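Local coordinates for chaperone protein gp12 (Lactococcus phage p2, PDB 3D8L) that probably acts as a chaperone for the tape measure protein, which it may keep in solution during tail assembly, at residues Met41-Phe53 / Gly79-Ile91. The protein carries 1 engineered substitution. Numbering follows the deposited sequence.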
ATOM      1  N   MET A  41     -15.900 -18.599   7.627  1.00 61.83           N
ATOM      2  CA  MET A  41     -15.442 -17.484   6.807  1.00 61.70           C
ATOM      3  C   MET A  41     -16.299 -16.234   6.981  1.00 61.92           C
ATOM      4  O   MET A  41     -15.777 -15.129   7.077  1.00 61.22           O
ATOM      5  CB  MET A  41     -15.401 -17.873   5.349  1.00 61.40           C
ATOM      6  CG  MET A  41     -14.227 -18.745   4.978  1.00 60.76           C
ATOM      7  SD  MET A  41     -14.339 -18.844   3.220  1.00 60.20           S
ATOM      8  CE  MET A  41     -14.141 -20.593   2.936  1.00 60.38           C
ATOM      9  N   GLU A  42     -17.612 -16.411   7.046  1.00 62.29           N
ATOM     10  CA  GLU A  42     -18.522 -15.259   7.175  1.00 62.65           C
ATOM     11  C   GLU A  42     -18.451 -14.673   8.593  1.00 62.85           C
ATOM     12  O   GLU A  42     -18.550 -13.453   8.795  1.00 62.85           O
ATOM     13  CB  GLU A  42     -19.956 -15.648   6.794  1.00 62.28           C
ATOM     14  CG  GLU A  42     -19.992 -16.235   5.422  1.00 62.63           C
ATOM     15  CD  GLU A  42     -21.379 -16.504   4.872  1.00 63.18           C
ATOM     16  OE1 GLU A  42     -22.362 -16.179   5.577  1.00 65.75           O
ATOM     17  OE2 GLU A  42     -21.468 -17.038   3.724  1.00 61.98           O
ATOM     18  N   PHE A  43     -18.243 -15.540   9.572  1.00 63.01           N
ATOM     19  CA  PHE A  43     -18.056 -15.077  10.951  1.00 63.34           C
ATOM     20  C   PHE A  43     -16.908 -14.100  10.945  1.00 63.64           C
ATOM     21  O   PHE A  43     -17.074 -12.975  11.407  1.00 64.47           O
ATOM     22  CB  PHE A  43     -17.757 -16.251  11.868  1.00 63.20           C
ATOM     23  CG  PHE A  43     -17.761 -15.940  13.323  1.00 62.59           C
ATOM     24  CD1 PHE A  43     -18.797 -16.426  14.142  1.00 63.27           C
ATOM     25  CD2 PHE A  43     -16.692 -15.285  13.911  1.00 63.24           C
ATOM     26  CE1 PHE A  43     -18.793 -16.234  15.556  1.00 63.24           C
ATOM     27  CE2 PHE A  43     -16.665 -15.066  15.329  1.00 64.69           C
ATOM     28  CZ  PHE A  43     -17.728 -15.552  16.157  1.00 63.14           C
ATOM     29  N   VAL A  44     -15.770 -14.499  10.368  1.00 63.55           N
ATOM     30  CA  VAL A  44     -14.584 -13.638  10.398  1.00 63.27           C
ATOM     31  C   VAL A  44     -14.782 -12.424   9.509  1.00 63.41           C
ATOM     32  O   VAL A  44     -14.562 -11.321   9.954  1.00 63.84           O
ATOM     33  CB  VAL A  44     -13.326 -14.373   9.980  1.00 63.22           C
ATOM     34  CG1 VAL A  44     -12.168 -13.428  10.030  1.00 62.68           C
ATOM     35  CG2 VAL A  44     -13.096 -15.584  10.881  1.00 62.12           C
ATOM     36  N   GLN A  45     -15.241 -12.637   8.279  1.00 63.43           N
ATOM     37  CA  GLN A  45     -15.527 -11.547   7.347  1.00 63.44           C
ATOM     38  C   GLN A  45     -16.306 -10.404   8.001  1.00 63.82           C
ATOM     39  O   GLN A  45     -15.889  -9.233   7.944  1.00 63.83           O
ATOM     40  CB  GLN A  45     -16.301 -12.053   6.120  1.00 62.93           C
ATOM     41  CG  GLN A  45     -16.539 -10.936   5.120  1.00 63.12           C
ATOM     42  CD  GLN A  45     -17.133 -11.355   3.785  1.00 62.29           C
ATOM     43  OE1 GLN A  45     -17.045 -10.601   2.819  1.00 59.00           O
ATOM     44  NE2 GLN A  45     -17.765 -12.528   3.729  1.00 61.12           N
ATOM     45  N   TYR A  46     -17.433 -10.734   8.618  1.00 64.46           N
ATOM     46  CA  TYR A  46     -18.343  -9.676   9.117  1.00 64.86           C
ATOM     47  C   TYR A  46     -17.802  -9.115  10.389  1.00 65.27           C
ATOM     48  O   TYR A  46     -17.907  -7.906  10.611  1.00 66.05           O
ATOM     49  CB  TYR A  46     -19.776 -10.174   9.357  1.00 65.03           C
ATOM     50  CG  TYR A  46     -20.792  -9.095   9.654  1.00 64.70           C
ATOM     51  CD1 TYR A  46     -20.793  -7.892   8.976  1.00 65.84           C
ATOM     52  CD2 TYR A  46     -21.795  -9.303  10.586  1.00 66.07           C
ATOM     53  CE1 TYR A  46     -21.750  -6.913   9.248  1.00 65.25           C
ATOM     54  CE2 TYR A  46     -22.728  -8.320  10.878  1.00 64.88           C
ATOM     55  CZ  TYR A  46     -22.697  -7.135  10.199  1.00 64.53           C
ATOM     56  OH  TYR A  46     -23.633  -6.175  10.455  1.00 64.84           O
ATOM     57  N   GLY A  47     -17.219  -9.998  11.205  1.00 65.02           N
ATOM     58  CA  GLY A  47     -16.553  -9.615  12.461  1.00 64.78           C
ATOM     59  C   GLY A  47     -15.403  -8.650  12.255  1.00 64.60           C
ATOM     60  O   GLY A  47     -15.279  -7.650  12.958  1.00 64.48           O
ATOM     61  N   LEU A  48     -14.577  -8.951  11.262  1.00 64.57           N
ATOM     62  CA  LEU A  48     -13.432  -8.112  10.910  1.00 64.15           C
ATOM     63  C   LEU A  48     -13.958  -6.795  10.322  1.00 63.94           C
ATOM     64  O   LEU A  48     -13.427  -5.724  10.618  1.00 63.25           O
ATOM     65  CB  LEU A  48     -12.531  -8.835   9.895  1.00 63.71           C
ATOM     66  CG  LEU A  48     -11.037  -8.660  10.056  1.00 63.73           C
ATOM     67  CD1 LEU A  48     -10.293  -9.231   8.849  1.00 63.20           C
ATOM     68  CD2 LEU A  48     -10.722  -7.187  10.240  1.00 64.62           C
ATOM     69  N   TYR A  49     -15.001  -6.880   9.493  1.00 63.73           N
ATOM     70  CA  TYR A  49     -15.559  -5.674   8.899  1.00 63.79           C
ATOM     71  C   TYR A  49     -15.984  -4.726  10.008  1.00 63.75           C
ATOM     72  O   TYR A  49     -15.642  -3.543  10.010  1.00 63.18           O
ATOM     73  CB  TYR A  49     -16.780  -5.984   8.036  1.00 63.84           C
ATOM     74  CG  TYR A  49     -17.487  -4.730   7.585  1.00 63.56           C
ATOM     75  CD1 TYR A  49     -16.958  -3.964   6.586  1.00 64.12           C
ATOM     76  CD2 TYR A  49     -18.638  -4.289   8.190  1.00 62.80           C
ATOM     77  CE1 TYR A  49     -17.557  -2.816   6.177  1.00 64.17           C
ATOM     78  CE2 TYR A  49     -19.250  -3.115   7.783  1.00 62.96           C
ATOM     79  CZ  TYR A  49     -18.706  -2.386   6.764  1.00 63.34           C
ATOM     80  OH  TYR A  49     -19.281  -1.211   6.282  1.00 63.74           O
ATOM     81  N   LEU A  50     -16.755  -5.259  10.952  1.00 63.95           N
ATOM     82  CA  LEU A  50     -17.232  -4.455  12.066  1.00 63.99           C
ATOM     83  C   LEU A  50     -16.031  -3.928  12.885  1.00 64.09           C
ATOM     84  O   LEU A  50     -15.988  -2.736  13.189  1.00 64.23           O
ATOM     85  CB  LEU A  50     -18.268  -5.230  12.916  1.00 64.18           C
ATOM     86  CG  LEU A  50     -19.654  -5.475  12.267  1.00 63.69           C
ATOM     87  CD1 LEU A  50     -20.553  -6.360  13.117  1.00 63.33           C
ATOM     88  CD2 LEU A  50     -20.349  -4.193  12.006  1.00 63.14           C
ATOM     89  N   ALA A  51     -15.033  -4.775  13.172  1.00 63.80           N
ATOM     90  CA  ALA A  51     -13.848  -4.320  13.919  1.00 63.76           C
ATOM     91  C   ALA A  51     -13.156  -3.123  13.254  1.00 63.96           C
ATOM     92  O   ALA A  51     -12.731  -2.182  13.927  1.00 64.25           O
ATOM     93  CB  ALA A  51     -12.857  -5.447  14.122  1.00 63.45           C
ATOM     94  N   LEU A  52     -13.047  -3.156  11.930  1.00 63.86           N
ATOM     95  CA  LEU A  52     -12.262  -2.157  11.197  1.00 63.45           C
ATOM     96  C   LEU A  52     -13.052  -0.909  10.935  1.00 63.52           C
ATOM     97  O   LEU A  52     -12.463   0.147  10.721  1.00 63.05           O
ATOM     98  CB  LEU A  52     -11.773  -2.708   9.854  1.00 63.04           C
ATOM     99  CG  LEU A  52     -10.649  -3.731   9.870  1.00 61.77           C
ATOM    100  CD1 LEU A  52     -10.632  -4.429   8.562  1.00 61.48           C
ATOM    101  CD2 LEU A  52      -9.322  -3.076  10.120  1.00 60.25           C
ATOM    102  N   PHE A  53     -14.385  -1.029  10.929  1.00 64.14           N
ATOM    103  CA  PHE A  53     -15.262   0.071  10.453  1.00 64.18           C
ATOM    104  C   PHE A  53     -16.356   0.585  11.409  1.00 64.26           C
ATOM    105  O   PHE A  53     -16.784   1.717  11.273  1.00 64.80           O
ATOM    106  CB  PHE A  53     -15.871  -0.309   9.109  1.00 63.94           C
ATOM    107  CG  PHE A  53     -14.856  -0.421   8.012  1.00 63.96           C
ATOM    108  CD1 PHE A  53     -14.380  -1.645   7.605  1.00 65.29           C
ATOM    109  CD2 PHE A  53     -14.365   0.707   7.388  1.00 64.10           C
ATOM    110  CE1 PHE A  53     -13.422  -1.732   6.573  1.00 65.34           C
ATOM    111  CE2 PHE A  53     -13.440   0.620   6.363  1.00 63.69           C
ATOM    112  CZ  PHE A  53     -12.958  -0.592   5.966  1.00 63.75           C
ATOM    113  N   GLY A  79     -14.654  -8.285   0.457  1.00 56.98           N
ATOM    114  CA  GLY A  79     -14.454  -9.696   0.752  1.00 57.05           C
ATOM    115  C   GLY A  79     -13.506  -9.904   1.920  1.00 57.05           C
ATOM    116  O   GLY A  79     -12.910  -8.964   2.425  1.00 57.75           O
ATOM    117  N   LEU A  80     -13.367 -11.145   2.358  1.00 56.98           N
ATOM    118  CA  LEU A  80     -12.428 -11.505   3.415  1.00 56.73           C
ATOM    119  C   LEU A  80     -10.988 -11.123   3.033  1.00 56.95           C
ATOM    120  O   LEU A  80     -10.259 -10.564   3.836  1.00 57.49           O
ATOM    121  CB  LEU A  80     -12.463 -13.012   3.629  1.00 56.33           C
ATOM    122  CG  LEU A  80     -12.453 -13.607   5.028  1.00 56.51           C
ATOM    123  CD1 LEU A  80     -11.938 -15.073   4.961  1.00 53.59           C
ATOM    124  CD2 LEU A  80     -11.673 -12.744   6.027  1.00 56.71           C
ATOM    125  N   LYS A  81     -10.577 -11.435   1.808  1.00 57.04           N
ATOM    126  CA  LYS A  81      -9.203 -11.202   1.373  1.00 57.09           C
ATOM    127  C   LYS A  81      -8.844  -9.766   1.700  1.00 57.79           C
ATOM    128  O   LYS A  81      -7.919  -9.469   2.438  1.00 57.31           O
ATOM    129  CB  LYS A  81      -9.091 -11.481  -0.133  1.00 56.89           C
ATOM    130  CG  LYS A  81      -7.835 -10.924  -0.805  1.00 57.08           C
ATOM    131  CD  LYS A  81      -7.578 -11.551  -2.194  1.00 57.19           C
ATOM    132  CE  LYS A  81      -7.822 -10.582  -3.381  1.00 57.07           C
ATOM    133  NZ  LYS A  81      -7.676 -11.236  -4.762  1.00 56.33           N
ATOM    134  N   GLU A  82      -9.653  -8.885   1.153  1.00 59.14           N
ATOM    135  CA  GLU A  82      -9.486  -7.460   1.274  1.00 60.44           C
ATOM    136  C   GLU A  82      -9.468  -6.990   2.737  1.00 60.20           C
ATOM    137  O   GLU A  82      -8.662  -6.137   3.111  1.00 60.27           O
ATOM    138  CB  GLU A  82     -10.664  -6.849   0.537  1.00 60.60           C
ATOM    139  CG  GLU A  82     -10.644  -5.347   0.357  1.00 62.61           C
ATOM    140  CD  GLU A  82     -11.884  -4.852  -0.418  1.00 63.67           C
ATOM    141  OE1 GLU A  82     -12.761  -5.707  -0.803  1.00 68.07           O
ATOM    142  OE2 GLU A  82     -11.958  -3.614  -0.645  1.00 67.07           O
ATOM    143  N   LEU A  83     -10.364  -7.550   3.546  1.00 60.17           N
ATOM    144  CA  LEU A  83     -10.510  -7.174   4.958  1.00 60.31           C
ATOM    145  C   LEU A  83      -9.317  -7.653   5.802  1.00 60.88           C
ATOM    146  O   LEU A  83      -8.883  -7.000   6.751  1.00 61.50           O
ATOM    147  CB  LEU A  83     -11.802  -7.776   5.539  1.00 59.64           C
ATOM    148  CG  LEU A  83     -13.153  -7.212   5.103  1.00 58.61           C
ATOM    149  CD1 LEU A  83     -14.326  -8.004   5.667  1.00 56.11           C
ATOM    150  CD2 LEU A  83     -13.216  -5.793   5.553  1.00 57.30           C
ATOM    151  N   VAL A  84      -8.786  -8.816   5.482  1.00 61.32           N
ATOM    152  CA  VAL A  84      -7.673  -9.324   6.261  1.00 61.36           C
ATOM    153  C   VAL A  84      -6.443  -8.482   5.931  1.00 61.95           C
ATOM    154  O   VAL A  84      -5.710  -8.108   6.834  1.00 62.33           O
ATOM    155  CB  VAL A  84      -7.418 -10.837   6.026  1.00 60.91           C
ATOM    156  CG1 VAL A  84      -6.247 -11.280   6.822  1.00 59.70           C
ATOM    157  CG2 VAL A  84      -8.644 -11.646   6.401  1.00 58.74           C
ATOM    158  N   GLU A  85      -6.235  -8.161   4.657  1.00 62.49           N
ATOM    159  CA  GLU A  85      -5.126  -7.291   4.264  1.00 63.35           C
ATOM    160  C   GLU A  85      -5.124  -5.980   5.023  1.00 63.65           C
ATOM    161  O   GLU A  85      -4.072  -5.482   5.399  1.00 63.84           O
ATOM    162  CB  GLU A  85      -5.177  -6.952   2.783  1.00 63.29           C
ATOM    163  CG  GLU A  85      -4.302  -7.805   1.911  1.00 64.45           C
ATOM    164  CD  GLU A  85      -4.865  -7.927   0.510  1.00 65.45           C
ATOM    165  OE1 GLU A  85      -6.114  -7.971   0.388  1.00 70.16           O
ATOM    166  OE2 GLU A  85      -4.077  -7.992  -0.463  1.00 67.74           O
ATOM    167  N   LEU A  86      -6.300  -5.398   5.219  1.00 64.38           N
ATOM    168  CA  LEU A  86      -6.375  -4.104   5.888  1.00 64.71           C
ATOM    169  C   LEU A  86      -5.852  -4.267   7.285  1.00 65.38           C
ATOM    170  O   LEU A  86      -5.007  -3.506   7.743  1.00 65.85           O
ATOM    171  CB  LEU A  86      -7.811  -3.579   5.931  1.00 64.80           C
ATOM    172  CG  LEU A  86      -8.306  -2.963   4.630  1.00 64.13           C
ATOM    173  CD1 LEU A  86      -9.789  -2.619   4.723  1.00 64.12           C
ATOM    174  CD2 LEU A  86      -7.477  -1.767   4.296  1.00 63.21           C
ATOM    175  N   TRP A  87      -6.360  -5.283   7.949  1.00 65.91           N
ATOM    176  CA  TRP A  87      -5.922  -5.603   9.279  1.00 66.84           C
ATOM    177  C   TRP A  87      -4.429  -5.941   9.362  1.00 67.06           C
ATOM    178  O   TRP A  87      -3.751  -5.491  10.275  1.00 67.12           O
ATOM    179  CB  TRP A  87      -6.767  -6.746   9.795  1.00 67.06           C
ATOM    180  CG  TRP A  87      -6.282  -7.301  11.037  1.00 67.26           C
ATOM    181  CD1 TRP A  87      -6.065  -6.637  12.191  1.00 67.38           C
ATOM    182  CD2 TRP A  87      -5.970  -8.669  11.286  1.00 68.11           C
ATOM    183  NE1 TRP A  87      -5.642  -7.505  13.167  1.00 67.47           N
ATOM    184  CE2 TRP A  87      -5.561  -8.762  12.630  1.00 68.05           C
ATOM    185  CE3 TRP A  87      -5.996  -9.832  10.497  1.00 67.99           C
ATOM    186  CZ2 TRP A  87      -5.158  -9.969  13.207  1.00 68.24           C
ATOM    187  CZ3 TRP A  87      -5.622 -11.026  11.063  1.00 67.48           C
ATOM    188  CH2 TRP A  87      -5.205 -11.091  12.413  1.00 68.06           C
ATOM    189  N   GLN A  88      -3.909  -6.704   8.403  1.00 67.65           N
ATOM    190  CA  GLN A  88      -2.476  -7.048   8.385  1.00 68.08           C
ATOM    191  C   GLN A  88      -1.565  -5.841   8.331  1.00 68.12           C
ATOM    192  O   GLN A  88      -0.444  -5.923   8.788  1.00 68.27           O
ATOM    193  CB  GLN A  88      -2.131  -7.973   7.219  1.00 68.34           C
ATOM    194  CG  GLN A  88      -2.807  -9.352   7.275  1.00 70.27           C
ATOM    195  CD  GLN A  88      -2.367 -10.213   8.461  1.00 72.14           C
ATOM    196  OE1 GLN A  88      -2.167  -9.716   9.581  1.00 72.78           O
ATOM    197  NE2 GLN A  88      -2.224 -11.523   8.212  1.00 72.51           N
ATOM    198  N   LYS A  89      -2.045  -4.724   7.791  1.00 68.51           N
ATOM    199  CA  LYS A  89      -1.304  -3.471   7.833  1.00 68.99           C
ATOM    200  C   LYS A  89      -1.227  -2.889   9.232  1.00 69.43           C
ATOM    201  O   LYS A  89      -0.785  -1.766   9.385  1.00 69.58           O
ATOM    202  CB  LYS A  89      -1.970  -2.397   6.984  1.00 69.03           C
ATOM    203  CG  LYS A  89      -2.052  -2.629   5.508  1.00 69.03           C
ATOM    204  CD  LYS A  89      -3.071  -1.633   4.940  1.00 69.01           C
ATOM    205  CE  LYS A  89      -2.835  -1.331   3.481  1.00 69.31           C
ATOM    206  NZ  LYS A  89      -3.488  -0.045   3.089  1.00 69.44           N
ATOM    207  N   GLU A  90      -1.696  -3.600  10.245  1.00 70.00           N
ATOM    208  CA  GLU A  90      -1.521  -3.150  11.613  1.00 70.50           C
ATOM    209  C   GLU A  90      -0.869  -4.283  12.387  1.00 70.59           C
ATOM    210  O   GLU A  90      -1.370  -4.693  13.427  1.00 70.87           O
ATOM    211  CB  GLU A  90      -2.879  -2.796  12.236  1.00 70.81           C
ATOM    212  CG  GLU A  90      -3.975  -2.316  11.240  1.00 71.64           C
ATOM    213  CD  GLU A  90      -5.398  -2.322  11.854  1.00 72.30           C
ATOM    214  OE1 GLU A  90      -5.641  -3.107  12.824  1.00 75.11           O
ATOM    215  OE2 GLU A  90      -6.267  -1.538  11.368  1.00 73.22           O
ATOM    216  N   ILE A  91       0.232  -4.809  11.865  1.00 70.63           N
ATOM    217  CA  ILE A  91       0.979  -5.873  12.532  1.00 70.82           C
ATOM    218  C   ILE A  91       2.449  -5.705  12.128  1.00 71.55           C
ATOM    219  O   ILE A  91       2.804  -4.780  11.379  1.00 71.81           O
ATOM    220  CB  ILE A  91       0.391  -7.308  12.184  1.00 71.07           C
ATOM    221  CG1 ILE A  91      -0.932  -7.564  12.950  1.00 70.74           C
ATOM    222  CG2 ILE A  91       1.405  -8.436  12.458  1.00 70.61           C
ATOM    223  CD1 ILE A  91      -1.344  -9.013  13.071  1.00 70.28           C
ATOM    224  OXT ILE A  91       3.354  -6.443  12.542  1.00 72.42           O
TER
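Leu83 is the knob on which helix 80-88 seats against helix 37-53, lodged in a hole made by Gln45, Leu48, Tyr49 and Leu52. With CG turned anti to its own carbonyl carbon (chi1 -71°), it divides its two methyls over the opposing helix: CD1 lies against the side-chain stem of Gln45, 3.7 Å from its CG, while CD2 reaches the edge of the Tyr49 ring. Leu48 answers from the other helix. Its CD1 methyl packs on Leu83 CB at 3.9 Å and on Val84 CG2 at 3.8 Å, and its CD2 meets the CB of Trp87, the two side chains crossing at about a right angle. One turn further on, Leu52 CD1 touches Leu86 CB at 4.0 Å. At the start of helix 80-88, where the backbones come closest, Leu80 fits between Met41, Val44 and Gln45, its CD2 4.1 Å from Val44 CG1. This tight part is mainly aliphatic, with methyls of Leu48 and Leu52 also lying against the Leu83 carbonyl oxygen, and no hydrogen bond joins the two segments.

Toward the far end the contact thins. The exposed Phe53 offers the edge of its ring to Leu86 CD1, 4.0 Å from CZ, and Glu90 slants across Leu52, with OE2 3.6 Å from its CD2. Glu85 turns instead to a second subunit, forming a salt bridge with Lys81 of that copy; inward, the Trp87 ring meets Phe20 of helix 19-31.

The segment axes approach to 9.5 Å and cross at 47°, a helix pair with one knob-into-hole contact, Leu83, that packs the C-terminal helix onto helix 37-53 in this all-helical fold.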